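Local coordinates for nisin biosynthesis protein NisC (Lactococcus lactis subsp. lactis, PDB 2G0D) that acts as the zinc-dependent lantibiotic cyclase of nisin biosynthesis, closing the thioether rings of the precursor peptide within an alpha-toroid fold, at residues Leu44-Asn49 / Ile390-Trp395; Gly39-Leu44 / Lys58-Tyr63; Leu251-Leu256 / Arg268-Ile273; Gly198-Gly203 / Ile236-Lys241. All blocks are in the same frame, centred on the assembly; numbering follows the deposited sequence.

Interaction 1. Residues Leu44-Asn49 / Ile390-Trp395; sequences LAELKN and INFTYW
The type I beta turn of Ala45-Lys48, where helix 37-45 ends, meets the loop 390-395 of the alpha toroid, and Glu46 and Phe392 carry most of the join. The Glu46 carboxylate is spread over successive loop residues. Its OE1 accepts from Phe392 N at 2.9 Å (N-H...O 158°), on the syn side and 24° out of the carboxylate plane. Its OE2 is gripped twice from one face of that plane: Thr393 OG1 donates at 2.6 Å on the anti side, and Thr393 N reaches the same oxygen at 2.8 Å from well above the plane. A bend in the Glu46 chain at chi2 (-59°) turns CD toward the loop. Thr393 OG1 also accepts from Trp395 N at 3.2 Å, an ST turn that fixes the hydroxyl while it serves Glu46. The indole edge of Trp395 comes up to the carboxylate, CD1 lying 3.3 Å from Glu46 OE2. At the outer end, Lys48 CB sits squarely over the Phe392 ring, 3.8 Å from its centroid, a CH-pi contact, and Asn49 OD1 comes to the ring edge near CE2. Ala45 CB packs on Thr393 CG2 at the inner end. Helix 376-387 lies alongside: its Lys385 forms a salt bridge with Glu46 OE1, and its Leu381 touches Glu46 and Trp395, which brings the turn, the loop and this helix together.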
# COMPACT_ATOMS: atom_id res chain seq x y z
N LEU A 44 12.11 -3.87 -12.89
CA LEU A 44 13.36 -3.92 -13.67
C LEU A 44 14.52 -3.30 -12.89
O LEU A 44 15.65 -3.78 -12.97
CB LEU A 44 13.19 -3.17 -15.00
CG LEU A 44 12.38 -3.78 -16.16
CD1 LEU A 44 12.27 -2.80 -17.33
CD2 LEU A 44 12.98 -5.08 -16.64
N ALA A 45 14.20 -2.24 -12.15
CA ALA A 45 15.20 -1.48 -11.40
C ALA A 45 15.78 -2.32 -10.29
O ALA A 45 16.95 -2.21 -9.98
CB ALA A 45 14.60 -0.20 -10.85
N GLU A 46 14.95 -3.17 -9.71
CA GLU A 46 15.36 -4.11 -8.69
C GLU A 46 16.23 -5.26 -9.20
O GLU A 46 16.63 -6.13 -8.42
CB GLU A 46 14.14 -4.70 -8.01
CG GLU A 46 13.51 -3.79 -7.00
CD GLU A 46 14.44 -3.36 -5.87
OE1 GLU A 46 15.59 -3.88 -5.79
OE2 GLU A 46 14.01 -2.49 -5.07
N LEU A 47 16.51 -5.28 -10.49
CA LEU A 47 17.26 -6.38 -11.09
C LEU A 47 18.67 -5.93 -11.46
O LEU A 47 19.34 -6.59 -12.23
CB LEU A 47 16.53 -6.90 -12.32
CG LEU A 47 15.13 -7.50 -12.12
CD1 LEU A 47 14.62 -8.00 -13.47
CD2 LEU A 47 15.19 -8.64 -11.12
N LYS A 48 19.10 -4.81 -10.86
CA LYS A 48 20.37 -4.17 -11.17
C LYS A 48 21.61 -5.07 -10.98
O LYS A 48 22.56 -4.98 -11.76
CB LYS A 48 20.53 -2.85 -10.39
CG LYS A 48 21.86 -2.15 -10.66
CD LYS A 48 21.88 -0.71 -10.17
CE LYS A 48 23.25 -0.09 -10.52
NZ LYS A 48 23.39 1.37 -10.19
N ASN A 49 21.58 -5.92 -9.95
CA ASN A 49 22.67 -6.89 -9.79
C ASN A 49 22.77 -7.87 -10.96
O ASN A 49 23.85 -8.41 -11.18
CB ASN A 49 22.59 -7.64 -8.45
CG ASN A 49 21.33 -8.47 -8.32
OD1 ASN A 49 20.23 -7.93 -8.39
ND2 ASN A 49 21.48 -9.78 -8.12
N ILE A 390 19.08 -6.69 -1.06
CA ILE A 390 19.26 -5.25 -1.19
C ILE A 390 18.17 -4.70 -2.14
O ILE A 390 18.02 -5.17 -3.28
CB ILE A 390 20.68 -4.84 -1.65
CG1 ILE A 390 21.69 -5.09 -0.52
CG2 ILE A 390 20.75 -3.35 -2.04
CD1 ILE A 390 23.10 -4.80 -0.90
N ASN A 391 17.40 -3.74 -1.64
CA ASN A 391 16.39 -3.03 -2.44
C ASN A 391 17.01 -1.82 -3.06
O ASN A 391 17.44 -0.90 -2.36
CB ASN A 391 15.16 -2.60 -1.61
CG ASN A 391 14.23 -3.75 -1.32
OD1 ASN A 391 13.03 -3.63 -1.51
ND2 ASN A 391 14.78 -4.90 -0.92
N PHE A 392 17.07 -1.84 -4.39
CA PHE A 392 17.54 -0.71 -5.16
C PHE A 392 16.47 0.41 -5.22
O PHE A 392 16.82 1.57 -5.46
CB PHE A 392 17.91 -1.17 -6.57
CG PHE A 392 19.03 -2.19 -6.59
CD1 PHE A 392 20.36 -1.79 -6.37
CD2 PHE A 392 18.76 -3.54 -6.82
CE1 PHE A 392 21.39 -2.73 -6.39
CE2 PHE A 392 19.78 -4.49 -6.85
CZ PHE A 392 21.11 -4.09 -6.62
N THR A 393 15.20 0.07 -4.98
CA THR A 393 14.09 1.01 -5.17
C THR A 393 13.31 1.16 -3.88
O THR A 393 13.54 0.41 -2.93
CB THR A 393 13.08 0.51 -6.24
OG1 THR A 393 12.36 -0.63 -5.75
CG2 THR A 393 13.78 0.13 -7.56
N TYR A 394 12.33 2.07 -3.89
CA TYR A 394 11.41 2.20 -2.75
C TYR A 394 10.06 1.53 -2.99
O TYR A 394 9.05 1.96 -2.43
CB TYR A 394 11.23 3.69 -2.35
CG TYR A 394 12.51 4.37 -1.92
CD1 TYR A 394 12.90 4.39 -0.58
CD2 TYR A 394 13.36 4.94 -2.86
CE1 TYR A 394 14.11 5.01 -0.18
CE2 TYR A 394 14.57 5.54 -2.49
CZ TYR A 394 14.94 5.57 -1.15
OH TYR A 394 16.12 6.20 -0.81
N TRP A 395 10.03 0.47 -3.79
CA TRP A 395 8.75 -0.18 -4.15
C TRP A 395 7.89 -0.56 -2.95
O TRP A 395 6.66 -0.47 -3.02
CB TRP A 395 8.95 -1.42 -5.04
CG TRP A 395 9.56 -2.64 -4.36
CD1 TRP A 395 10.89 -2.85 -4.08
CD2 TRP A 395 8.87 -3.84 -3.95
NE1 TRP A 395 11.06 -4.09 -3.52
CE2 TRP A 395 9.85 -4.72 -3.43
CE3 TRP A 395 7.52 -4.27 -3.99
CZ2 TRP A 395 9.53 -6.00 -2.93
CZ3 TRP A 395 7.21 -5.54 -3.49
CH2 TRP A 395 8.21 -6.38 -2.96

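Interaction 2. Residues Gly39-Leu44 / Lys58-Tyr63; sequences GIILML and KKIDNY
Tyr63 and Leu44 cross at about a right angle between two nearly antiparallel helices, 39-44 and 58-63, whose segment axes come within 9.7 Å at a signed crossing angle of -162°. Leu44 CD1 reaches Tyr63 CE2 at 4.0 Å, and Ile40 CG2, one turn earlier, meets the same ring carbon obliquely at 3.9 Å; the two methyls therefore share one corner of the ring. Ile41 runs past Tyr63 in the opposite direction, its CG1 alongside Tyr63 CB. Its other branch, CG2, lies anti to the backbone N and meets Ile60 CG2 at 3.9 Å. The long arm of Ile60 reaches out (chi2 151°) to put CD1 3.7 Å from Leu44 CB. Lys59 contributes only the base of its chain, CB against Leu44 CD1. Both polar ends find a partner on helix 3-20: Lys59 NZ forms a salt bridge with Asp16, and Tyr63 OH is hydrogen-bonded to the same carboxylate. Ile12 and Trp15 of that helix touch Tyr63 as well. No hydrogen bond passes between the two segments, so this helical hairpin is held here by apolar packing, while the polar groups of Lys59 and Tyr63 are satisfied at its border by a third helix.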
# COMPACT_ATOMS: atom_id res chain seq x y z
N GLY A 39 5.09 0.43 -12.22
CA GLY A 39 5.31 -0.93 -11.65
C GLY A 39 6.38 -1.71 -12.40
O GLY A 39 7.22 -2.40 -11.81
N ILE A 40 6.39 -1.55 -13.73
CA ILE A 40 7.39 -2.20 -14.56
C ILE A 40 8.80 -1.66 -14.32
O ILE A 40 9.76 -2.44 -14.21
CB ILE A 40 7.03 -2.06 -16.06
CG1 ILE A 40 5.60 -2.56 -16.32
CG2 ILE A 40 8.01 -2.84 -16.92
CD1 ILE A 40 5.27 -3.96 -15.76
N ILE A 41 8.93 -0.32 -14.25
CA ILE A 41 10.17 0.36 -13.92
C ILE A 41 10.70 -0.16 -12.57
O ILE A 41 11.88 -0.44 -12.47
CB ILE A 41 9.96 1.91 -13.86
CG1 ILE A 41 9.74 2.47 -15.28
CG2 ILE A 41 11.12 2.60 -13.18
CD1 ILE A 41 9.09 3.90 -15.32
N LEU A 42 9.83 -0.31 -11.57
CA LEU A 42 10.27 -0.84 -10.24
C LEU A 42 10.82 -2.25 -10.30
O LEU A 42 11.89 -2.52 -9.76
CB LEU A 42 9.19 -0.73 -9.16
CG LEU A 42 8.94 0.73 -8.75
CD1 LEU A 42 7.65 0.88 -7.95
CD2 LEU A 42 10.14 1.27 -7.94
N MET A 43 10.11 -3.13 -11.00
CA MET A 43 10.54 -4.52 -11.14
C MET A 43 11.91 -4.62 -11.81
O MET A 43 12.76 -5.37 -11.36
CB MET A 43 9.51 -5.33 -11.91
CG MET A 43 10.06 -6.71 -12.34
SD MET A 43 9.19 -7.45 -13.71
CE MET A 43 9.77 -6.44 -15.05
N LEU A 44 12.11 -3.87 -12.89
CA LEU A 44 13.36 -3.92 -13.67
C LEU A 44 14.52 -3.30 -12.89
O LEU A 44 15.65 -3.78 -12.97
CB LEU A 44 13.19 -3.17 -15.00
CG LEU A 44 12.38 -3.78 -16.16
CD1 LEU A 44 12.27 -2.80 -17.33
CD2 LEU A 44 12.98 -5.08 -16.64
N LYS A 58 18.23 0.77 -19.77
CA LYS A 58 17.86 1.39 -21.05
C LYS A 58 16.34 1.40 -21.23
O LYS A 58 15.76 2.43 -21.58
CB LYS A 58 18.56 0.64 -22.21
CG LYS A 58 18.38 1.25 -23.58
CD LYS A 58 19.38 2.39 -23.83
CE LYS A 58 18.70 3.76 -23.91
NZ LYS A 58 18.17 3.96 -25.29
N LYS A 59 15.70 0.26 -20.96
CA LYS A 59 14.25 0.15 -20.98
C LYS A 59 13.61 1.11 -19.99
O LYS A 59 12.64 1.79 -20.31
CB LYS A 59 13.79 -1.29 -20.70
CG LYS A 59 14.40 -2.34 -21.62
CD LYS A 59 14.04 -2.14 -23.10
CE LYS A 59 14.83 -3.11 -23.96
NZ LYS A 59 14.35 -3.12 -25.38
N ILE A 60 14.15 1.15 -18.78
CA ILE A 60 13.64 2.06 -17.76
C ILE A 60 13.62 3.48 -18.32
O ILE A 60 12.57 4.15 -18.31
CB ILE A 60 14.45 1.92 -16.44
CG1 ILE A 60 14.07 0.61 -15.73
CG2 ILE A 60 14.19 3.11 -15.49
CD1 ILE A 60 15.17 0.01 -14.89
N ASP A 61 14.76 3.90 -18.87
CA ASP A 61 14.89 5.26 -19.41
C ASP A 61 13.96 5.47 -20.60
O ASP A 61 13.36 6.53 -20.73
CB ASP A 61 16.34 5.59 -19.72
CG ASP A 61 17.18 5.79 -18.45
OD1 ASP A 61 16.66 6.31 -17.45
OD2 ASP A 61 18.38 5.43 -18.46
N ASN A 62 13.80 4.44 -21.43
CA ASN A 62 12.80 4.45 -22.48
C ASN A 62 11.41 4.71 -21.91
O ASN A 62 10.69 5.58 -22.39
CB ASN A 62 12.80 3.11 -23.24
CG ASN A 62 13.98 2.98 -24.19
OD1 ASN A 62 14.67 3.96 -24.47
ND2 ASN A 62 14.22 1.75 -24.68
N TYR A 63 11.05 3.93 -20.89
CA TYR A 63 9.71 4.01 -20.33
C TYR A 63 9.52 5.35 -19.61
O TYR A 63 8.41 5.90 -19.61
CB TYR A 63 9.44 2.82 -19.39
CG TYR A 63 9.54 1.45 -20.03
CD1 TYR A 63 9.39 1.28 -21.42
CD2 TYR A 63 9.77 0.32 -19.25
CE1 TYR A 63 9.47 0.02 -22.01
CE2 TYR A 63 9.84 -0.94 -19.83
CZ TYR A 63 9.70 -1.09 -21.21
OH TYR A 63 9.78 -2.34 -21.78

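Interaction 3. Residues Leu251-Leu256 / Arg268-Ile273; sequences LWKDGL and REASFI
Lys253 NZ donates to the backbone oxygen of Arg268 at 2.7 Å, the one direct hydrogen bond between 251-256 and 268-273. The ammonium lies in the carbonyl plane with a C=O...N angle of 157°. The Lys253 chain runs out and then bends at chi3 (65°), which sets CE 3.0 Å from Arg268 O. On the way its CG passes Ala270 CB at 3.9 Å. Farther along, Ile273 CG2 rests on Trp252 O at 3.4 Å and on Leu251 CD2 at 4.0 Å. A water joins the two backbones beside these contacts: it accepts from Asp254 N at 2.8 Å and donates to Phe272 O at 3.2 Å. In the next shell, Glu260 of helix 258-263 takes both a salt bridge from Lys253 NZ and the N-H of Arg268, so one carboxylate positions both partners of the central bond. Elsewhere on 251-256, Trp252 NE1 donates to the backbone O of Tyr239, and Asp254, its side chain about 9 Å from the bound zinc, pairs through its backbone with Met202 where the chain enters strand 255-256 of the two-stranded antiparallel sheet. The loop 268-273, between helices 258-263 and 281-294, is thus held on this flank by one charged side chain, a water and a few apolar contacts. Lys253 is buried, and the acidic partner close by would be expected to favour its protonated state.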
# COMPACT_ATOMS: atom_id res chain seq x y z
N LEU A 251 -9.59 -12.18 13.58
CA LEU A 251 -10.36 -11.86 12.36
C LEU A 251 -11.20 -10.60 12.55
O LEU A 251 -11.62 -10.27 13.66
CB LEU A 251 -11.24 -13.04 11.91
CG LEU A 251 -10.50 -14.19 11.21
CD1 LEU A 251 -11.35 -15.43 11.15
CD2 LEU A 251 -9.97 -13.79 9.79
N TRP A 252 -11.40 -9.87 11.45
CA TRP A 252 -12.16 -8.65 11.43
C TRP A 252 -12.98 -8.64 10.15
O TRP A 252 -12.48 -9.05 9.08
CB TRP A 252 -11.23 -7.43 11.42
CG TRP A 252 -10.59 -7.09 12.75
CD1 TRP A 252 -11.05 -6.18 13.65
CD2 TRP A 252 -9.36 -7.61 13.29
NE1 TRP A 252 -10.20 -6.11 14.74
CE2 TRP A 252 -9.16 -6.97 14.55
CE3 TRP A 252 -8.41 -8.53 12.84
CZ2 TRP A 252 -8.05 -7.24 15.36
CZ3 TRP A 252 -7.30 -8.81 13.66
CH2 TRP A 252 -7.15 -8.17 14.92
N LYS A 253 -14.22 -8.17 10.25
CA LYS A 253 -15.03 -7.90 9.07
C LYS A 253 -14.42 -6.74 8.29
O LYS A 253 -13.70 -5.90 8.85
CB LYS A 253 -16.46 -7.55 9.47
CG LYS A 253 -17.18 -8.62 10.27
CD LYS A 253 -18.41 -8.04 10.95
CE LYS A 253 -19.47 -7.58 9.97
NZ LYS A 253 -20.46 -6.71 10.67
N ASP A 254 -14.73 -6.68 6.99
CA ASP A 254 -14.23 -5.63 6.10
C ASP A 254 -14.79 -4.27 6.48
O ASP A 254 -14.16 -3.24 6.23
CB ASP A 254 -14.64 -5.91 4.65
CG ASP A 254 -13.81 -6.99 3.97
OD1 ASP A 254 -12.95 -7.64 4.62
OD2 ASP A 254 -14.04 -7.19 2.76
N GLY A 255 -15.99 -4.27 7.05
CA GLY A 255 -16.70 -3.03 7.36
C GLY A 255 -17.54 -3.17 8.62
O GLY A 255 -18.03 -4.27 8.92
N LEU A 256 -17.70 -2.06 9.35
CA LEU A 256 -18.54 -2.00 10.56
C LEU A 256 -19.64 -0.98 10.34
O LEU A 256 -19.39 0.13 9.90
CB LEU A 256 -17.73 -1.61 11.80
CG LEU A 256 -16.59 -2.54 12.23
CD1 LEU A 256 -15.83 -1.93 13.38
CD2 LEU A 256 -17.05 -3.95 12.58
N ARG A 268 -23.93 -8.28 12.96
CA ARG A 268 -24.10 -9.16 11.82
C ARG A 268 -22.74 -9.71 11.42
O ARG A 268 -21.77 -8.96 11.30
CB ARG A 268 -24.73 -8.42 10.63
CG ARG A 268 -26.03 -7.64 10.92
CD ARG A 268 -27.13 -8.52 11.45
NE ARG A 268 -28.47 -8.07 11.05
CZ ARG A 268 -29.32 -7.40 11.83
NH1 ARG A 268 -29.00 -7.07 13.08
NH2 ARG A 268 -30.51 -7.06 11.35
N GLU A 269 -22.69 -11.03 11.24
CA GLU A 269 -21.51 -11.70 10.72
C GLU A 269 -21.31 -11.35 9.25
O GLU A 269 -22.27 -11.04 8.53
CB GLU A 269 -21.62 -13.23 10.90
CG GLU A 269 -22.70 -13.90 10.06
CD GLU A 269 -22.66 -15.42 10.13
OE1 GLU A 269 -21.83 -15.98 10.89
OE2 GLU A 269 -23.47 -16.07 9.43
N ALA A 270 -20.05 -11.38 8.82
CA ALA A 270 -19.68 -11.24 7.41
C ALA A 270 -19.93 -12.54 6.62
O ALA A 270 -19.80 -13.66 7.17
CB ALA A 270 -18.24 -10.82 7.29
N SER A 271 -20.31 -12.38 5.35
CA SER A 271 -20.44 -13.50 4.42
C SER A 271 -19.06 -13.97 3.96
O SER A 271 -18.84 -15.16 3.75
CB SER A 271 -21.24 -13.09 3.18
OG SER A 271 -22.63 -13.20 3.40
N PHE A 272 -18.15 -13.00 3.80
CA PHE A 272 -16.83 -13.26 3.23
C PHE A 272 -15.78 -12.37 3.83
O PHE A 272 -15.78 -11.15 3.64
CB PHE A 272 -16.84 -13.04 1.71
CG PHE A 272 -15.55 -13.44 1.04
CD1 PHE A 272 -15.29 -14.76 0.73
CD2 PHE A 272 -14.57 -12.48 0.75
CE1 PHE A 272 -14.10 -15.14 0.13
CE2 PHE A 272 -13.38 -12.84 0.15
CZ PHE A 272 -13.14 -14.18 -0.17
N ILE A 273 -14.88 -12.97 4.59
CA ILE A 273 -13.66 -12.31 5.05
C ILE A 273 -12.53 -13.08 4.36
O ILE A 273 -12.66 -14.29 4.12
CB ILE A 273 -13.50 -12.42 6.58
CG1 ILE A 273 -14.71 -11.80 7.30
CG2 ILE A 273 -12.18 -11.80 7.05
CD1 ILE A 273 -14.84 -12.28 8.75
O HOH W 1 -16.14 -8.78 5.74

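Interaction 4. Residues Gly198-Gly203 / Ile236-Lys241; sequences GCLNMG and IFIYEK
Helix 236-241 meets 198-203 most closely where the Tyr239 hydroxyl, through OH, gives its proton to Met202 O, 2.7 Å away. The hydroxyl stands above the carbonyl plane, 55° out of it, with a C=O...O angle of 102°, while the oxygen itself lies at the ring edge, in the ring plane. Met202 doubles back to the same tyrosine: the bend at chi2 (-74°) brings SD to the ring obliquely, 4.5 Å from its centroid and 4.0 Å from Tyr239 CZ, a Met-aromatic contact in which the two side chains slide past each other in opposite directions. The adjoining turn is held too, since Gly203 N donates to Asn201 OD1 at 2.9 Å, an Asx turn that shapes the chain beside the accepting carbonyl. The other flank is loose. There Ile238, partly exposed, offers only CG2, which stays 4.4 Å from Leu200 CD2 and about as far from Met202 SD. Leu208 of helix 208-221 adds to the packing of Met202, Ile238 and Tyr239, and Trp252 meets the Tyr239 ring edge-to-face. The buried phenol hydroxyl thus spends its proton on a backbone carbonyl and also takes a weak hydrogen bond from Ala209 N. One short polar bond, with sulfur and ring beside it, ties helix 226-242 to the chain that follows strand 200-201.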
# COMPACT_ATOMS: atom_id res chain seq x y z
N GLY A 198 -24.43 1.91 4.89
CA GLY A 198 -23.04 2.36 4.95
C GLY A 198 -22.16 1.49 5.84
O GLY A 198 -22.61 0.45 6.35
N CYS A 199 -20.90 1.90 6.00
CA CYS A 199 -19.98 1.28 6.94
C CYS A 199 -18.72 2.12 7.18
O CYS A 199 -18.40 3.03 6.41
CB CYS A 199 -19.57 -0.13 6.47
SG CYS A 199 -18.38 -0.16 5.11
N LEU A 200 -18.05 1.80 8.28
CA LEU A 200 -16.65 2.15 8.50
C LEU A 200 -15.78 1.06 7.86
O LEU A 200 -15.80 -0.10 8.30
CB LEU A 200 -16.35 2.22 10.00
CG LEU A 200 -14.95 2.62 10.46
CD1 LEU A 200 -14.60 4.05 10.00
CD2 LEU A 200 -14.85 2.49 12.00
N ASN A 201 -15.02 1.44 6.83
CA ASN A 201 -14.11 0.51 6.13
C ASN A 201 -12.92 0.15 7.02
O ASN A 201 -12.30 1.03 7.64
CB ASN A 201 -13.68 1.08 4.78
CG ASN A 201 -12.90 0.07 3.94
OD1 ASN A 201 -11.83 -0.40 4.35
ND2 ASN A 201 -13.42 -0.24 2.76
N MET A 202 -12.63 -1.15 7.11
CA MET A 202 -11.68 -1.70 8.09
C MET A 202 -10.49 -2.40 7.44
O MET A 202 -9.73 -3.12 8.09
CB MET A 202 -12.44 -2.64 9.04
CG MET A 202 -13.46 -1.91 10.00
SD MET A 202 -12.61 -1.01 11.32
CE MET A 202 -12.65 0.58 10.61
N GLY A 203 -10.33 -2.17 6.14
CA GLY A 203 -9.21 -2.72 5.38
C GLY A 203 -8.01 -1.80 5.45
O GLY A 203 -8.13 -0.63 5.78
N ILE A 236 -6.45 1.94 16.93
CA ILE A 236 -6.09 0.64 17.46
C ILE A 236 -7.15 0.16 18.45
O ILE A 236 -7.56 -1.00 18.40
CB ILE A 236 -4.68 0.62 18.09
CG1 ILE A 236 -3.62 0.87 17.01
CG2 ILE A 236 -4.40 -0.74 18.75
CD1 ILE A 236 -2.31 1.38 17.56
N PHE A 237 -7.62 1.06 19.31
CA PHE A 237 -8.72 0.77 20.25
C PHE A 237 -9.97 0.24 19.51
O PHE A 237 -10.65 -0.67 20.02
CB PHE A 237 -9.06 2.04 21.06
CG PHE A 237 -10.18 1.87 22.06
CD1 PHE A 237 -9.91 1.68 23.41
CD2 PHE A 237 -11.52 1.95 21.66
CE1 PHE A 237 -10.96 1.56 24.36
CE2 PHE A 237 -12.57 1.82 22.60
CZ PHE A 237 -12.28 1.63 23.94
N ILE A 238 -10.25 0.78 18.32
CA ILE A 238 -11.38 0.32 17.51
C ILE A 238 -11.12 -1.09 16.95
O ILE A 238 -12.04 -1.91 16.89
CB ILE A 238 -11.77 1.31 16.38
CG1 ILE A 238 -12.32 2.62 16.97
CG2 ILE A 238 -12.81 0.69 15.44
CD1 ILE A 238 -12.43 3.75 15.97
N TYR A 239 -9.89 -1.37 16.54
CA TYR A 239 -9.53 -2.74 16.15
C TYR A 239 -9.69 -3.71 17.32
O TYR A 239 -10.27 -4.79 17.16
CB TYR A 239 -8.16 -2.81 15.47
CG TYR A 239 -8.30 -2.48 14.01
CD1 TYR A 239 -8.61 -3.47 13.06
CD2 TYR A 239 -8.21 -1.16 13.58
CE1 TYR A 239 -8.81 -3.15 11.72
CE2 TYR A 239 -8.39 -0.82 12.24
CZ TYR A 239 -8.68 -1.81 11.32
OH TYR A 239 -8.85 -1.44 10.02
N GLU A 240 -9.21 -3.31 18.50
CA GLU A 240 -9.29 -4.15 19.68
C GLU A 240 -10.74 -4.43 20.06
O GLU A 240 -11.07 -5.54 20.48
CB GLU A 240 -8.55 -3.51 20.88
CG GLU A 240 -7.01 -3.62 20.84
CD GLU A 240 -6.51 -5.06 20.91
OE1 GLU A 240 -6.20 -5.55 22.02
OE2 GLU A 240 -6.44 -5.72 19.84
N LYS A 241 -11.60 -3.43 19.89
CA LYS A 241 -13.00 -3.56 20.32
C LYS A 241 -13.78 -4.49 19.39
O LYS A 241 -14.54 -5.34 19.86
CB LYS A 241 -13.71 -2.21 20.42
CG LYS A 241 -14.84 -2.17 21.48
CD LYS A 241 -14.26 -1.91 22.89
CE LYS A 241 -15.33 -1.65 23.94
NZ LYS A 241 -16.05 -2.90 24.37

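The four contacts form two neighbouring pairs on opposite sides of the chain's centre. Interactions 1 and 2 share Leu44 and helix 37-45: the buried, purely apolar face of that helix belongs to interaction 2, whereas its C-terminal turn, partly exposed, is tied by a carboxylate in interaction 1, and Leu42 packs against Thr393 and Trp395 between them. Interactions 3 and 4 meet in the two-stranded antiparallel sheet, where 251-256 and 198-203 lie side by side. Interaction 4 is buried and turns on a tyrosine hydroxyl; interaction 3, nearer the surface, uses a lysine and a water. Between interactions 1 and 3 the nearest atoms are about 22 Å apart.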